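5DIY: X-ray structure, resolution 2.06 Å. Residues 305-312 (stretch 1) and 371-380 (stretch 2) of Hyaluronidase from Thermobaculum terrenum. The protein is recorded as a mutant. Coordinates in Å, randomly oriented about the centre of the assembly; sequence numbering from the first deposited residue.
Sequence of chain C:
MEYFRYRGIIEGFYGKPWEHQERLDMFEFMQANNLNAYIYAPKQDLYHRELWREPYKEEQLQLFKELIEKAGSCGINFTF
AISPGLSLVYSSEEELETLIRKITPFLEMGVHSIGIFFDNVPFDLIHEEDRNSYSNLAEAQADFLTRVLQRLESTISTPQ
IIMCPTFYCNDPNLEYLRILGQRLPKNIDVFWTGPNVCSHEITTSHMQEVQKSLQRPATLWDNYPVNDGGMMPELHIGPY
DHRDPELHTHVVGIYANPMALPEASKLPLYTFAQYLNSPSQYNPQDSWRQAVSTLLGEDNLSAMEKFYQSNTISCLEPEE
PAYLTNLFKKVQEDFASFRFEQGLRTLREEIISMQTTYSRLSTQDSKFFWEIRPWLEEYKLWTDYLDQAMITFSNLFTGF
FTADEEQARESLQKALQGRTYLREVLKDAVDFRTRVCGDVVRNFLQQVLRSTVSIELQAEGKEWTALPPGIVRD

Stretch 1 305-312: EKFYQSNT
Stretch 2, residues 371-380: EIRPWLEEYK

Stretch 1 enters in a helix that began earlier in the chain (phi/psi near -60/-40 from E305 to Y308), and then folds through a type I turn from Y308 to N311, whose N311 N to Y308 O hydrogen bond is 2.9 Å. Stretch 2 leaves one helix at I372 (-89/10), which also occupies the N-cap position of the next, which begins at R373 and continues beyond K380. The register is set by CA separations of 8.6 Å between N311 and W375 and 8.1 Å between S310 and Y379. No direct hydrogen bond joins the stretches; 337 Å² is buried, chiefly around F307 (chi1 178°, chi2 68°), whose CB points sideways while the ring end approaches stretch 2.

I372 (chi1 73°, chi2 148°) makes the first contact, its CD1 lying 3.7 Å from F307 CE2. R373 points away. Three residues after I372, W375 (m, chi2 -91°) points toward stretch 1 and sets its CB 4.0 Å from F307 CZ, at the edge of the phenylalanine ring, while W375 CD1 lies 3.6 Å from N311 OD1. The N311 side chain (chi1 -64°, chi2 -78°) also bonds within its own stretch, N311 ND2 donating to F307 O at 2.9 Å. L376 (m, t) then covers one face of the F307 ring: CD2 stands 4.1 Å from the ring centroid and 22° off the normal, a CH-pi contact.

Y379 (chi1 -174°, chi2 78°), which points toward stretch 1, makes the last contact of stretch 2. F307 directs its edge at the tyrosine face, with centroids 5.1 Å apart, planes at 80° and F307 CE1 3.8 Å from Y379 CG, so that ring hydrogens meet the pi cloud. S310 OG (chi1 -72°) sits at the tyrosine edge, 3.6 Å from Y379 CE1. Polar linkage is left to one water, which hydrogen-bonds to Y379 OH at 2.7 Å and S310 OG at 3.0 Å and donates to K306 O at 2.8 Å.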

ATOM      1  N   GLU C 305      10.621  -5.757  14.813  1.00 29.48           N
ATOM      2  CA  GLU C 305      10.850  -7.019  14.099  1.00 30.56           C
ATOM      3  C   GLU C 305       9.716  -8.012  14.376  1.00 29.70           C
ATOM      4  O   GLU C 305       9.112  -8.553  13.448  1.00 28.94           O
ATOM      5  CB  GLU C 305      12.197  -7.640  14.500  1.00 32.61           C
ATOM      6  CG  GLU C 305      13.428  -6.958  13.910  1.00 34.39           C
ATOM      7  CD  GLU C 305      13.776  -7.416  12.495  1.00 37.22           C
ATOM      8  OE1 GLU C 305      12.949  -8.068  11.818  1.00 38.87           O
ATOM      9  OE2 GLU C 305      14.901  -7.120  12.042  1.00 38.30           O
ATOM     10  N   LYS C 306       9.404  -8.211  15.655  1.00 28.12           N
ATOM     11  CA  LYS C 306       8.366  -9.166  16.056  1.00 27.56           C
ATOM     12  C   LYS C 306       6.970  -8.761  15.594  1.00 26.07           C
ATOM     13  O   LYS C 306       6.218  -9.591  15.105  1.00 24.75           O
ATOM     14  CB  LYS C 306       8.352  -9.352  17.580  1.00 27.64           C
ATOM     15  CG  LYS C 306       7.553 -10.559  18.034  1.00 28.76           C
ATOM     16  CD  LYS C 306       8.321 -11.836  17.719  1.00 30.10           C
ATOM     17  CE  LYS C 306       7.426 -13.040  17.667  1.00 30.78           C
ATOM     18  NZ  LYS C 306       8.158 -14.196  17.085  1.00 30.89           N
ATOM     19  N   PHE C 307       6.631  -7.490  15.784  1.00 25.07           N
ATOM     20  CA  PHE C 307       5.332  -6.967  15.401  1.00 24.49           C
ATOM     21  C   PHE C 307       5.148  -7.025  13.876  1.00 24.03           C
ATOM     22  O   PHE C 307       4.038  -7.286  13.397  1.00 22.38           O
ATOM     23  CB  PHE C 307       5.179  -5.532  15.925  1.00 24.20           C
ATOM     24  CG  PHE C 307       3.883  -4.876  15.550  1.00 24.27           C
ATOM     25  CD1 PHE C 307       2.680  -5.324  16.089  1.00 24.26           C
ATOM     26  CD2 PHE C 307       3.864  -3.789  14.675  1.00 24.71           C
ATOM     27  CE1 PHE C 307       1.482  -4.719  15.752  1.00 24.61           C
ATOM     28  CE2 PHE C 307       2.664  -3.172  14.339  1.00 24.74           C
ATOM     29  CZ  PHE C 307       1.472  -3.639  14.874  1.00 25.19           C
ATOM     30  N   TYR C 308       6.237  -6.799  13.131  1.00 24.44           N
ATOM     31  CA  TYR C 308       6.193  -6.845  11.664  1.00 24.48           C
ATOM     32  C   TYR C 308       5.844  -8.242  11.129  1.00 24.68           C
ATOM     33  O   TYR C 308       5.217  -8.345  10.078  1.00 25.14           O
ATOM     34  CB  TYR C 308       7.481  -6.309  11.002  1.00 24.19           C
ATOM     35  CG  TYR C 308       7.449  -6.507   9.497  1.00 24.59           C
ATOM     36  CD1 TYR C 308       6.410  -5.959   8.732  1.00 24.87           C
ATOM     37  CD2 TYR C 308       8.394  -7.306   8.846  1.00 24.70           C
ATOM     38  CE1 TYR C 308       6.323  -6.181   7.362  1.00 24.97           C
ATOM     39  CE2 TYR C 308       8.320  -7.525   7.470  1.00 25.38           C
ATOM     40  CZ  TYR C 308       7.282  -6.959   6.735  1.00 25.06           C
ATOM     41  OH  TYR C 308       7.186  -7.166   5.383  1.00 25.30           O
ATOM     42  N   GLN C 309       6.196  -9.302  11.858  1.00 24.99           N
ATOM     43  CA  GLN C 309       5.820 -10.668  11.450  1.00 25.01           C
ATOM     44  C   GLN C 309       4.303 -10.887  11.291  1.00 24.48           C
ATOM     45  O   GLN C 309       3.893 -11.732  10.504  1.00 25.87           O
ATOM     46  CB  GLN C 309       6.379 -11.699  12.425  1.00 25.21           C
ATOM     47  CG  GLN C 309       7.888 -11.844  12.397  1.00 25.61           C
ATOM     48  CD  GLN C 309       8.398 -12.823  13.439  1.00 26.80           C
ATOM     49  OE1 GLN C 309       7.701 -13.150  14.403  1.00 26.62           O
ATOM     50  NE2 GLN C 309       9.621 -13.304  13.244  1.00 27.38           N
ATOM     51  N   SER C 310       3.495 -10.120  12.024  1.00 23.87           N
ATOM     52  CA  SER C 310       2.032 -10.140  11.913  1.00 23.77           C
ATOM     53  C   SER C 310       1.456  -9.058  10.966  1.00 24.32           C
ATOM     54  O   SER C 310       0.232  -8.980  10.791  1.00 24.79           O
ATOM     55  CB  SER C 310       1.407 -10.012  13.319  1.00 24.28           C
ATOM     56  OG  SER C 310       1.574 -11.207  14.074  1.00 23.94           O
ATOM     57  N   ASN C 311       2.320  -8.246  10.348  1.00 24.13           N
ATOM     58  CA  ASN C 311       1.903  -7.214   9.393  1.00 24.17           C
ATOM     59  C   ASN C 311       2.629  -7.318   8.052  1.00 23.96           C
ATOM     60  O   ASN C 311       2.979  -6.301   7.444  1.00 23.91           O
ATOM     61  CB  ASN C 311       2.119  -5.828  10.008  1.00 24.77           C
ATOM     62  CG  ASN C 311       1.243  -5.596  11.222  1.00 25.09           C
ATOM     63  OD1 ASN C 311       0.054  -5.315  11.093  1.00 24.79           O
ATOM     64  ND2 ASN C 311       1.824  -5.728  12.409  1.00 26.29           N
ATOM     65  N   THR C 312       2.839  -8.548   7.583  1.00 23.24           N
ATOM     66  CA  THR C 312       3.544  -8.784   6.326  1.00 23.12           C
ATOM     67  C   THR C 312       2.650  -8.644   5.087  1.00 23.29           C
ATOM     68  O   THR C 312       3.169  -8.370   4.005  1.00 23.48           O
ATOM     69  CB  THR C 312       4.214 -10.176   6.295  1.00 23.16           C
ATOM     70  OG1 THR C 312       3.230 -11.196   6.504  1.00 23.45           O
ATOM     71  CG2 THR C 312       5.272 -10.280   7.362  1.00 23.51           C
ATOM     72  N   GLU C 371      -0.533   6.530  14.715  1.00 30.62           N
ATOM     73  CA  GLU C 371      -1.102   6.070  13.432  1.00 31.20           C
ATOM     74  C   GLU C 371      -1.365   4.558  13.395  1.00 30.18           C
ATOM     75  O   GLU C 371      -2.409   4.126  12.911  1.00 30.67           O
ATOM     76  CB  GLU C 371      -0.224   6.484  12.245  1.00 32.15           C
ATOM     77  CG  GLU C 371      -0.403   7.939  11.845  1.00 33.22           C
ATOM     78  CD  GLU C 371       0.489   8.372  10.702  1.00 33.87           C
ATOM     79  OE1 GLU C 371       1.182   7.520  10.103  1.00 34.43           O
ATOM     80  OE2 GLU C 371       0.520   9.589  10.415  1.00 35.39           O
ATOM     81  N   ILE C 372      -0.438   3.769  13.931  1.00 30.32           N
ATOM     82  CA  ILE C 372      -0.559   2.305  13.907  1.00 30.57           C
ATOM     83  C   ILE C 372      -1.301   1.698  15.112  1.00 30.82           C
ATOM     84  O   ILE C 372      -1.306   0.480  15.264  1.00 31.56           O
ATOM     85  CB  ILE C 372       0.820   1.613  13.719  1.00 30.03           C
ATOM     86  CG1 ILE C 372       1.697   1.691  14.976  1.00 29.87           C
ATOM     87  CG2 ILE C 372       1.553   2.211  12.524  1.00 30.35           C
ATOM     88  CD1 ILE C 372       2.597   0.483  15.130  1.00 30.25           C
ATOM     89  N   ARG C 373      -1.936   2.531  15.944  1.00 31.22           N
ATOM     90  CA  ARG C 373      -2.594   2.065  17.170  1.00 31.45           C
ATOM     91  C   ARG C 373      -3.695   1.020  16.949  1.00 30.11           C
ATOM     92  O   ARG C 373      -3.786   0.072  17.732  1.00 29.04           O
ATOM     93  CB  ARG C 373      -3.151   3.244  17.983  1.00 34.17           C
ATOM     94  CG  ARG C 373      -3.601   2.882  19.393  1.00 36.34           C
ATOM     95  CD  ARG C 373      -4.493   3.953  19.997  1.00 38.73           C
ATOM     96  NE  ARG C 373      -3.726   5.111  20.451  1.00 40.97           N
ATOM     97  CZ  ARG C 373      -4.238   6.306  20.756  1.00 42.15           C
ATOM     98  NH1 ARG C 373      -5.545   6.554  20.649  1.00 43.48           N
ATOM     99  NH2 ARG C 373      -3.422   7.275  21.162  1.00 42.90           N
ATOM    100  N   PRO C 374      -4.536   1.181  15.901  1.00 28.46           N
ATOM    101  CA  PRO C 374      -5.561   0.156  15.655  1.00 28.22           C
ATOM    102  C   PRO C 374      -5.001  -1.251  15.425  1.00 28.40           C
ATOM    103  O   PRO C 374      -5.639  -2.234  15.808  1.00 28.78           O
ATOM    104  CB  PRO C 374      -6.271   0.662  14.396  1.00 28.27           C
ATOM    105  CG  PRO C 374      -6.063   2.132  14.426  1.00 27.87           C
ATOM    106  CD  PRO C 374      -4.682   2.315  14.971  1.00 28.13           C
ATOM    107  N   TRP C 375      -3.813  -1.329  14.826  1.00 27.52           N
ATOM    108  CA  TRP C 375      -3.144  -2.603  14.596  1.00 27.84           C
ATOM    109  C   TRP C 375      -2.565  -3.139  15.900  1.00 27.22           C
ATOM    110  O   TRP C 375      -2.652  -4.335  16.152  1.00 26.50           O
ATOM    111  CB  TRP C 375      -2.068  -2.474  13.507  1.00 27.46           C
ATOM    112  CG  TRP C 375      -2.656  -2.330  12.131  1.00 27.93           C
ATOM    113  CD1 TRP C 375      -2.949  -3.340  11.260  1.00 27.82           C
ATOM    114  CD2 TRP C 375      -3.042  -1.114  11.475  1.00 27.84           C
ATOM    115  NE1 TRP C 375      -3.484  -2.832  10.104  1.00 27.11           N
ATOM    116  CE2 TRP C 375      -3.557  -1.469  10.209  1.00 27.71           C
ATOM    117  CE3 TRP C 375      -2.990   0.241  11.827  1.00 28.58           C
ATOM    118  CZ2 TRP C 375      -4.014  -0.515   9.290  1.00 28.08           C
ATOM    119  CZ3 TRP C 375      -3.455   1.190  10.913  1.00 28.71           C
ATOM    120  CH2 TRP C 375      -3.961   0.803   9.661  1.00 28.42           C
ATOM    121  N   LEU C 376      -1.993  -2.257  16.723  1.00 27.60           N
ATOM    122  CA  LEU C 376      -1.513  -2.636  18.064  1.00 28.91           C
ATOM    123  C   LEU C 376      -2.629  -3.168  18.969  1.00 29.06           C
ATOM    124  O   LEU C 376      -2.442  -4.164  19.659  1.00 28.20           O
ATOM    125  CB  LEU C 376      -0.816  -1.462  18.760  1.00 29.20           C
ATOM    126  CG  LEU C 376       0.543  -1.003  18.225  1.00 29.74           C
ATOM    127  CD1 LEU C 376       0.937   0.324  18.865  1.00 29.51           C
ATOM    128  CD2 LEU C 376       1.617  -2.052  18.477  1.00 30.40           C
ATOM    129  N   GLU C 377      -3.782  -2.501  18.953  1.00 29.73           N
ATOM    130  CA  GLU C 377      -4.927  -2.905  19.771  1.00 30.68           C
ATOM    131  C   GLU C 377      -5.418  -4.305  19.424  1.00 30.03           C
ATOM    132  O   GLU C 377      -5.592  -5.145  20.310  1.00 29.34           O
ATOM    133  CB  GLU C 377      -6.082  -1.904  19.627  1.00 32.69           C
ATOM    134  CG  GLU C 377      -5.854  -0.592  20.372  1.00 35.06           C
ATOM    135  CD  GLU C 377      -6.930   0.456  20.102  1.00 36.24           C
ATOM    136  OE1 GLU C 377      -7.863   0.196  19.314  1.00 38.17           O
ATOM    137  OE2 GLU C 377      -6.840   1.561  20.679  1.00 39.96           O
ATOM    138  N   GLU C 378      -5.640  -4.551  18.133  1.00 28.70           N
ATOM    139  CA  GLU C 378      -6.076  -5.870  17.676  1.00 27.28           C
ATOM    140  C   GLU C 378      -4.983  -6.945  17.810  1.00 26.65           C
ATOM    141  O   GLU C 378      -5.301  -8.104  18.046  1.00 26.82           O
ATOM    142  CB  GLU C 378      -6.669  -5.800  16.263  1.00 27.32           C
ATOM    143  CG  GLU C 378      -8.138  -5.396  16.312  1.00 27.91           C
ATOM    144  CD  GLU C 378      -8.721  -4.916  14.999  1.00 27.98           C
ATOM    145  OE1 GLU C 378      -8.200  -5.250  13.911  1.00 27.80           O
ATOM    146  OE2 GLU C 378      -9.745  -4.213  15.052  1.00 28.05           O
ATOM    147  N   TYR C 379      -3.711  -6.552  17.702  1.00 25.59           N
ATOM    148  CA  TYR C 379      -2.584  -7.449  18.008  1.00 25.18           C
ATOM    149  C   TYR C 379      -2.648  -7.971  19.450  1.00 25.72           C
ATOM    150  O   TYR C 379      -2.531  -9.180  19.683  1.00 24.83           O
ATOM    151  CB  TYR C 379      -1.265  -6.721  17.769  1.00 24.41           C
ATOM    152  CG  TYR C 379      -0.001  -7.544  17.893  1.00 24.37           C
ATOM    153  CD1 TYR C 379       0.393  -8.400  16.871  1.00 23.78           C
ATOM    154  CD2 TYR C 379       0.838  -7.418  19.005  1.00 24.06           C
ATOM    155  CE1 TYR C 379       1.571  -9.122  16.957  1.00 23.58           C
ATOM    156  CE2 TYR C 379       2.017  -8.143  19.099  1.00 23.54           C
ATOM    157  CZ  TYR C 379       2.382  -8.991  18.073  1.00 23.44           C
ATOM    158  OH  TYR C 379       3.543  -9.718  18.158  1.00 22.94           O
ATOM    159  N   LYS C 380      -2.840  -7.065  20.411  1.00 26.91           N
ATOM    160  CA  LYS C 380      -3.013  -7.470  21.815  1.00 27.59           C
ATOM    161  C   LYS C 380      -4.216  -8.391  21.999  1.00 26.18           C
ATOM    162  O   LYS C 380      -4.120  -9.390  22.702  1.00 26.25           O
ATOM    163  CB  LYS C 380      -3.126  -6.262  22.768  1.00 29.76           C
ATOM    164  CG  LYS C 380      -3.582  -6.652  24.173  1.00 31.39           C
ATOM    165  CD  LYS C 380      -3.056  -5.748  25.269  1.00 34.31           C
ATOM    166  CE  LYS C 380      -3.412  -6.316  26.643  1.00 34.65           C
ATOM    167  NZ  LYS C 380      -4.887  -6.447  26.834  1.00 35.04           N
TER
HETATM  168  O   HOH W   1       3.999 -11.061  15.825  1.00 24.59           O